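Long-range contact in lipopolysaccharide heptosyltransferase 2 (Escherichia coli, PDB 1PSW), which transfers the second heptose from ADP-L-glycero-beta-D-manno-heptose onto the heptosyl-Kdo2-lipid A module during lipopolysaccharide core biosynthesis: residues A31-P43 with R47-M57. Numbering follows the deposited sequence.
Sequences AIIDVMAPAWCRP and RMPEVNEAIPM
Asn-52 N donates to Ile-33 O at 2.7 Å, and Val-35 N to Glu-53 O at 3.0 Å, the latter nearly straight. The return bond, Ile-55 N to Val-35 O, is weak, bent to 124°. The strands run the same way, their short axes 27° apart, and the pairing between them is loose. Waters bridge the two strands where direct bonds are lacking or weak: one links Ile-33 N to Glu-50 O, another joins Val-35 O, Ala-37 N and Ile-55 O, and a third spans Ala-37 O and Met-57 N.

The side-chain polar link is Asn-52 ND2 to Asp-34 OD1, 3.0 Å, made on the syn lone pair of the carboxylate. Asn-52 CG, anti to the backbone N (chi1 176°), brings the amide alongside the carboxylate, the two groups being nearly coplanar. Asp-34 OD2 bonds to Tyr-81 OH and takes a water shared with Glu-53 OE1. With an alanine in place of Asp-34, the Asn-52 amide and the Tyr-81 hydroxyl would probably each lose the carboxylate oxygen they bond to.

Apolar contacts lie on both faces. Beside Asp-34, Met-36 CE reaches Ile-55 CG2 at 3.6 Å, while Met-36 CG lies against Met-57 CG at 3.4 Å, a tight pair. On the other face Val-35 CG2 meets Val-51 CG2 at 3.9 Å, and Arg-42 lays its CD against Ala-54 CB.

Strand 32-37, helix 42-45 and strand 51-56 form a beta-alpha-beta unit in the N-terminal Rossmann-like sheet of this GT-B enzyme: 51-56 is one of its two edge strands, 32-37 bonds onward to strand 2-6, and helix 11-27 packs against Val-35 and Ala-37.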
loop_
_atom_site.group_PDB
_atom_site.type_symbol
_atom_site.label_atom_id
_atom_site.label_comp_id
_atom_site.label_asym_id
_atom_site.label_seq_id
_atom_site.Cartn_x
_atom_site.Cartn_y
_atom_site.Cartn_z
ATOM N N ALA A 31 14.614 -14.368 12.661
ATOM C CA ALA A 31 14.869 -13.043 12.114
ATOM C C ALA A 31 14.009 -12.009 12.839
ATOM O O ALA A 31 12.782 -12.058 12.784
ATOM C CB ALA A 31 14.566 -13.029 10.616
ATOM N N ILE A 32 14.670 -11.092 13.538
ATOM C CA ILE A 32 13.999 -10.024 14.277
ATOM C C ILE A 32 14.144 -8.777 13.408
ATOM O O ILE A 32 15.257 -8.285 13.190
ATOM C CB ILE A 32 14.678 -9.781 15.652
ATOM C CG1 ILE A 32 14.692 -11.079 16.466
ATOM C CG2 ILE A 32 13.938 -8.692 16.420
ATOM C CD1 ILE A 32 13.317 -11.624 16.780
ATOM N N ILE A 33 13.018 -8.271 12.917
ATOM C CA ILE A 33 13.028 -7.126 12.013
ATOM C C ILE A 33 12.464 -5.820 12.558
ATOM O O ILE A 33 11.296 -5.744 12.933
ATOM C CB ILE A 33 12.258 -7.474 10.718
ATOM C CG1 ILE A 33 12.841 -8.744 10.092
ATOM C CG2 ILE A 33 12.350 -6.320 9.731
ATOM C CD1 ILE A 33 11.905 -9.425 9.095
ATOM N N ASP A 34 13.309 -4.792 12.599
ATOM C CA ASP A 34 12.892 -3.472 13.048
ATOM C C ASP A 34 12.821 -2.611 11.790
ATOM O O ASP A 34 13.674 -2.725 10.905
ATOM C CB ASP A 34 13.900 -2.873 14.036
ATOM C CG ASP A 34 13.935 -3.616 15.361
ATOM O OD1 ASP A 34 12.910 -4.235 15.729
ATOM O OD2 ASP A 34 14.980 -3.568 16.046
ATOM N N VAL A 35 11.806 -1.761 11.705
ATOM C CA VAL A 35 11.637 -0.913 10.537
ATOM C C VAL A 35 11.566 0.550 10.922
ATOM O O VAL A 35 10.771 0.940 11.779
ATOM C CB VAL A 35 10.351 -1.274 9.761
ATOM C CG1 VAL A 35 10.218 -0.383 8.529
ATOM C CG2 VAL A 35 10.392 -2.736 9.354
HETATM N N MSE A 36 12.414 1.352 10.287
HETATM C CA MSE A 36 12.447 2.785 10.530
HETATM C C MSE A 36 11.705 3.471 9.394
HETATM O O MSE A 36 12.049 3.299 8.223
HETATM C CB MSE A 36 13.884 3.296 10.583
HETATM C CG MSE A 36 13.969 4.769 10.940
HETATM SE SE MSE A 36 15.779 5.466 10.845
HETATM C CE MSE A 36 16.447 4.736 12.479
ATOM N N ALA A 37 10.678 4.234 9.748
ATOM C CA ALA A 37 9.865 4.948 8.768
ATOM C C ALA A 37 9.212 6.148 9.446
ATOM O O ALA A 37 9.255 6.275 10.667
ATOM C CB ALA A 37 8.787 4.014 8.206
ATOM N N PRO A 38 8.614 7.057 8.657
ATOM C CA PRO A 38 7.964 8.232 9.242
ATOM C C PRO A 38 6.945 7.816 10.298
ATOM O O PRO A 38 6.505 6.664 10.328
ATOM C CB PRO A 38 7.308 8.893 8.037
ATOM C CG PRO A 38 8.253 8.574 6.933
ATOM C CD PRO A 38 8.581 7.117 7.186
ATOM N N ALA A 39 6.569 8.758 11.157
ATOM C CA ALA A 39 5.604 8.499 12.221
ATOM C C ALA A 39 4.286 7.930 11.691
ATOM O O ALA A 39 3.770 6.957 12.230
ATOM C CB ALA A 39 5.336 9.785 13.002
ATOM N N TRP A 40 3.754 8.528 10.630
ATOM C CA TRP A 40 2.488 8.074 10.071
ATOM C C TRP A 40 2.524 6.642 9.529
ATOM O O TRP A 40 1.478 6.056 9.234
ATOM C CB TRP A 40 2.019 9.019 8.967
ATOM C CG TRP A 40 2.972 9.143 7.832
ATOM C CD1 TRP A 40 3.976 10.057 7.697
ATOM C CD2 TRP A 40 3.027 8.308 6.670
ATOM N NE1 TRP A 40 4.654 9.844 6.517
ATOM C CE2 TRP A 40 4.092 8.778 5.870
ATOM C CE3 TRP A 40 2.280 7.209 6.230
ATOM C CZ2 TRP A 40 4.429 8.186 4.653
ATOM C CZ3 TRP A 40 2.618 6.616 5.013
ATOM C CH2 TRP A 40 3.685 7.110 4.240
ATOM N N CYS A 41 3.723 6.079 9.399
ATOM C CA CYS A 41 3.867 4.714 8.906
ATOM C C CYS A 41 3.699 3.685 10.014
ATOM O O CYS A 41 3.325 2.537 9.756
ATOM C CB CYS A 41 5.239 4.514 8.253
ATOM S SG CYS A 41 5.447 5.307 6.644
ATOM N N ARG A 42 3.972 4.088 11.249
ATOM C CA ARG A 42 3.862 3.165 12.367
ATOM C C ARG A 42 2.560 2.367 12.401
ATOM O O ARG A 42 2.583 1.167 12.657
ATOM C CB ARG A 42 4.036 3.898 13.705
ATOM C CG ARG A 42 3.841 2.976 14.908
ATOM C CD ARG A 42 5.030 2.982 15.858
ATOM N NE ARG A 42 4.860 2.003 16.930
ATOM C CZ ARG A 42 5.670 1.893 17.979
ATOM N NH1 ARG A 42 6.712 2.704 18.101
ATOM N NH2 ARG A 42 5.436 0.971 18.904
ATOM N N PRO A 43 1.411 3.021 12.149
ATOM C CA PRO A 43 0.131 2.302 12.176
ATOM C C PRO A 43 0.070 1.091 11.245
ATOM O O PRO A 43 -0.419 0.029 11.629
ATOM C CB PRO A 43 -0.877 3.382 11.792
ATOM C CG PRO A 43 -0.253 4.620 12.360
ATOM C CD PRO A 43 1.189 4.464 11.951
ATOM N N ARG A 47 0.318 -3.543 11.835
ATOM C CA ARG A 47 -0.569 -4.565 11.305
ATOM C C ARG A 47 0.206 -5.725 10.687
ATOM O O ARG A 47 -0.399 -6.728 10.309
ATOM C CB ARG A 47 -1.526 -3.969 10.259
ATOM C CG ARG A 47 -2.419 -2.854 10.763
ATOM C CD ARG A 47 -3.280 -3.289 11.942
ATOM N NE ARG A 47 -4.008 -4.535 11.694
ATOM C CZ ARG A 47 -4.937 -5.018 12.517
ATOM N NH1 ARG A 47 -5.249 -4.356 13.627
ATOM N NH2 ARG A 47 -5.543 -6.162 12.246
HETATM N N MSE A 48 1.530 -5.583 10.573
HETATM C CA MSE A 48 2.395 -6.621 10.003
HETATM C C MSE A 48 3.057 -7.429 11.117
HETATM O O MSE A 48 3.855 -6.895 11.895
HETATM C CB MSE A 48 3.487 -5.989 9.134
HETATM C CG MSE A 48 2.971 -5.241 7.921
HETATM SE SE MSE A 48 4.414 -4.403 6.983
HETATM C CE MSE A 48 3.443 -2.925 6.139
ATOM N N PRO A 49 2.718 -8.724 11.223
ATOM C CA PRO A 49 3.293 -9.590 12.256
ATOM C C PRO A 49 4.791 -9.860 12.110
ATOM O O PRO A 49 5.455 -10.247 13.072
ATOM C CB PRO A 49 2.451 -10.862 12.149
ATOM C CG PRO A 49 2.086 -10.900 10.704
ATOM C CD PRO A 49 1.733 -9.459 10.411
ATOM N N GLU A 50 5.317 -9.662 10.906
ATOM C CA GLU A 50 6.734 -9.885 10.649
ATOM C C GLU A 50 7.614 -8.801 11.269
ATOM O O GLU A 50 8.817 -9.001 11.462
ATOM C CB GLU A 50 7.008 -9.931 9.139
ATOM C CG GLU A 50 6.254 -11.012 8.362
ATOM C CD GLU A 50 4.784 -10.687 8.136
ATOM O OE1 GLU A 50 4.412 -9.490 8.163
ATOM O OE2 GLU A 50 4.000 -11.636 7.906
ATOM N N VAL A 51 7.014 -7.657 11.584
ATOM C CA VAL A 51 7.757 -6.536 12.153
ATOM C C VAL A 51 7.820 -6.553 13.677
ATOM O O VAL A 51 6.796 -6.570 14.356
ATOM C CB VAL A 51 7.161 -5.193 11.680
ATOM C CG1 VAL A 51 7.845 -4.033 12.388
ATOM C CG2 VAL A 51 7.337 -5.072 10.174
ATOM N N ASN A 52 9.039 -6.549 14.204
ATOM C CA ASN A 52 9.248 -6.569 15.641
ATOM C C ASN A 52 8.948 -5.219 16.268
ATOM O O ASN A 52 8.149 -5.124 17.197
ATOM C CB ASN A 52 10.689 -6.966 15.971
ATOM C CG ASN A 52 10.982 -6.908 17.464
ATOM O OD1 ASN A 52 10.298 -7.548 18.265
ATOM N ND2 ASN A 52 12.004 -6.143 17.843
ATOM N N GLU A 53 9.588 -4.174 15.755
ATOM C CA GLU A 53 9.397 -2.836 16.298
ATOM C C GLU A 53 9.545 -1.743 15.245
ATOM O O GLU A 53 10.309 -1.880 14.290
ATOM C CB GLU A 53 10.413 -2.592 17.413
ATOM C CG GLU A 53 10.188 -1.313 18.193
ATOM C CD GLU A 53 11.346 -0.981 19.112
ATOM O OE1 GLU A 53 11.754 -1.861 19.900
ATOM O OE2 GLU A 53 11.845 0.164 19.046
ATOM N N ALA A 54 8.809 -0.654 15.431
ATOM C CA ALA A 54 8.870 0.469 14.506
ATOM C C ALA A 54 9.739 1.573 15.104
ATOM O O ALA A 54 9.271 2.367 15.917
ATOM C CB ALA A 54 7.470 0.993 14.230
ATOM N N ILE A 55 11.008 1.613 14.700
ATOM C CA ILE A 55 11.947 2.618 15.190
ATOM C C ILE A 55 11.440 4.027 14.886
ATOM O O ILE A 55 11.333 4.419 13.723
ATOM C CB ILE A 55 13.337 2.447 14.535
ATOM C CG1 ILE A 55 13.840 1.015 14.735
ATOM C CG2 ILE A 55 14.324 3.441 15.131
ATOM C CD1 ILE A 55 13.920 0.583 16.185
ATOM N N PRO A 56 11.126 4.810 15.935
ATOM C CA PRO A 56 10.626 6.180 15.775
ATOM C C PRO A 56 11.710 7.160 15.332
ATOM O O PRO A 56 12.753 7.285 15.978
ATOM C CB PRO A 56 10.082 6.507 17.161
ATOM C CG PRO A 56 11.028 5.777 18.059
ATOM C CD PRO A 56 11.176 4.435 17.361
HETATM N N MSE A 57 11.456 7.851 14.226
HETATM C CA MSE A 57 12.404 8.821 13.695
HETATM C C MSE A 57 12.282 10.160 14.414
HETATM O O MSE A 57 13.251 10.913 14.505
HETATM C CB MSE A 57 12.170 9.025 12.201
HETATM C CG MSE A 57 12.414 7.789 11.362
HETATM SE SE MSE A 57 12.006 8.118 9.502
HETATM C CE MSE A 57 13.744 8.820 8.963
HETATM O O HOH W 1 10.460 -9.432 13.485
HETATM O O HOH W 2 14.110 -3.606 18.550
HETATM O O HOH W 3 9.397 3.075 12.134
HETATM O O HOH W 4 9.146 7.027 13.166
#